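Local coordinates for putative polyketide cyclase (PDB 3K0Z), which is of unknown function but belongs to the SnoaL-like polyketide cyclases of the NTF2 clan and may act as a lyase, at residues Lys14-Pro19 with Ala40-Ala45. Residues are numbered along the deposited sequence; the frame is centred on the assembly and turned at random.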
# COMPACT_ATOMS: atom_id res chain seq x y z
N LYS A 14 13.21 -17.38 -12.02
CA LYS A 14 13.17 -18.52 -11.12
C LYS A 14 14.05 -18.22 -9.93
O LYS A 14 14.89 -17.32 -9.96
CB LYS A 14 13.62 -19.80 -11.85
CG LYS A 14 12.60 -20.28 -12.88
N GLU A 15 13.76 -18.93 -8.85
CA GLU A 15 14.49 -18.85 -7.61
C GLU A 15 14.40 -17.46 -6.92
O GLU A 15 15.27 -17.10 -6.14
CB GLU A 15 15.92 -19.33 -7.81
CG GLU A 15 15.96 -20.75 -8.38
CD GLU A 15 17.38 -21.27 -8.56
OE1 GLU A 15 18.31 -20.80 -7.86
OE2 GLU A 15 17.55 -22.18 -9.40
N MSE A 16 13.32 -16.75 -7.19
CA MSE A 16 13.01 -15.47 -6.56
C MSE A 16 11.52 -15.52 -6.31
O MSE A 16 10.81 -16.33 -6.93
CB MSE A 16 13.36 -14.31 -7.48
CG MSE A 16 14.83 -14.17 -7.63
SE MSE A 16 15.21 -12.60 -8.67
CE MSE A 16 17.13 -12.87 -9.02
N PRO A 17 11.03 -14.71 -5.38
CA PRO A 17 9.59 -14.72 -5.11
C PRO A 17 8.75 -14.47 -6.36
O PRO A 17 9.09 -13.57 -7.15
CB PRO A 17 9.43 -13.58 -4.11
CG PRO A 17 10.73 -13.57 -3.36
CD PRO A 17 11.76 -13.83 -4.45
N LYS A 18 7.74 -15.32 -6.55
CA LYS A 18 6.82 -15.22 -7.67
C LYS A 18 5.50 -14.66 -7.21
O LYS A 18 4.91 -15.10 -6.22
CB LYS A 18 6.66 -16.56 -8.36
CG LYS A 18 7.96 -16.97 -9.07
CD LYS A 18 7.85 -18.29 -9.73
CE LYS A 18 9.15 -18.73 -10.34
NZ LYS A 18 8.88 -19.97 -11.15
N PRO A 19 5.02 -13.65 -7.92
CA PRO A 19 3.71 -13.11 -7.53
C PRO A 19 2.62 -14.15 -7.60
O PRO A 19 2.56 -14.91 -8.56
CB PRO A 19 3.46 -12.03 -8.57
CG PRO A 19 4.86 -11.64 -9.06
CD PRO A 19 5.60 -12.94 -9.07
N ALA A 40 10.81 -6.00 -9.46
CA ALA A 40 10.03 -6.33 -8.25
C ALA A 40 10.49 -7.64 -7.68
O ALA A 40 10.68 -7.73 -6.49
CB ALA A 40 8.57 -6.39 -8.56
N GLN A 41 10.69 -8.66 -8.52
CA GLN A 41 11.13 -9.95 -8.04
C GLN A 41 12.49 -9.86 -7.32
O GLN A 41 12.68 -10.46 -6.25
CB GLN A 41 11.20 -10.95 -9.16
CG GLN A 41 9.89 -11.50 -9.64
CD GLN A 41 10.10 -12.67 -10.55
OE1 GLN A 41 10.25 -12.53 -11.79
NE2 GLN A 41 10.11 -13.86 -9.96
N ARG A 42 13.42 -9.10 -7.90
CA ARG A 42 14.76 -8.95 -7.31
C ARG A 42 14.68 -8.18 -6.03
O ARG A 42 15.42 -8.45 -5.12
CB ARG A 42 15.73 -8.23 -8.25
CG ARG A 42 16.14 -9.03 -9.46
CD ARG A 42 17.26 -8.37 -10.25
NE ARG A 42 17.54 -9.08 -11.51
CZ ARG A 42 16.98 -8.80 -12.69
NH1 ARG A 42 16.13 -7.79 -12.86
NH2 ARG A 42 17.31 -9.52 -13.75
N PHE A 43 13.83 -7.17 -5.98
CA PHE A 43 13.66 -6.37 -4.79
C PHE A 43 13.12 -7.25 -3.66
O PHE A 43 13.65 -7.21 -2.54
CB PHE A 43 12.72 -5.17 -5.07
CG PHE A 43 12.77 -4.08 -4.01
CD1 PHE A 43 13.96 -3.42 -3.71
CD2 PHE A 43 11.60 -3.64 -3.39
CE1 PHE A 43 13.98 -2.39 -2.75
CE2 PHE A 43 11.64 -2.56 -2.48
CZ PHE A 43 12.81 -1.97 -2.17
N TYR A 44 12.10 -8.07 -3.92
CA TYR A 44 11.60 -8.96 -2.84
C TYR A 44 12.51 -10.18 -2.59
O TYR A 44 12.51 -10.70 -1.47
CB TYR A 44 10.09 -9.25 -2.94
CG TYR A 44 9.40 -7.92 -2.94
CD1 TYR A 44 9.39 -7.12 -1.80
CD2 TYR A 44 8.89 -7.38 -4.11
CE1 TYR A 44 8.91 -5.82 -1.80
CE2 TYR A 44 8.35 -6.08 -4.12
CZ TYR A 44 8.37 -5.32 -2.96
OH TYR A 44 7.89 -4.05 -2.98
N ALA A 45 13.30 -10.61 -3.58
CA ALA A 45 14.40 -11.59 -3.32
C ALA A 45 15.39 -11.02 -2.29
O ALA A 45 15.84 -11.72 -1.41
CB ALA A 45 15.13 -12.01 -4.60
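Q41, M16 and P17 bury the most surface where the irregular segment K14-P19 lies against one face of the helix through A40-A45. The polar tie is a single hydrogen bond from Q41 NE2 to P17 O, 3.0 Å long and fairly straight, with an N-H...O angle of 156°. The acceptor lies close to the amide plane of Q41, whereas NE2 stands above the carbonyl plane of P17. CG of Q41 is anti to its carbonyl carbon (chi1 -76°) and the chain runs extended beyond it, which carries the amide past the helix surface to the loop. The other end of that amide is used as well: OE1 accepts a hydrogen bond from L13 N, so both ends of one amide bond to loop backbone.

M16, modelled as selenomethionine, directs its CB at the helix. Its CG rests on A45 CB at 3.7 Å, and farther out SE lies 3.8 Å from R42 CG, with CE near the same carbon; M16 thus spans one helical turn by apolar contact, its chain slanting across that of R42. P17 meets the helix through CD and CG. CD sits 3.6 Å from A45 CA, while CG is 3.9 Å from Y44 O, so these ring carbons touch the helix backbone as well as the A45 methyl.

The contact lays the segment before strand 22-24, outermost in this chain's sheet, against helix 30-49. That helix in turn packs on the sheet through Y44, which touches I97 and L130 and hydrogen-bonds D128, while P19 reaches I97 and L100 of strand 93-103, consistent with the helix-on-sheet NTF2-like alpha+beta fold.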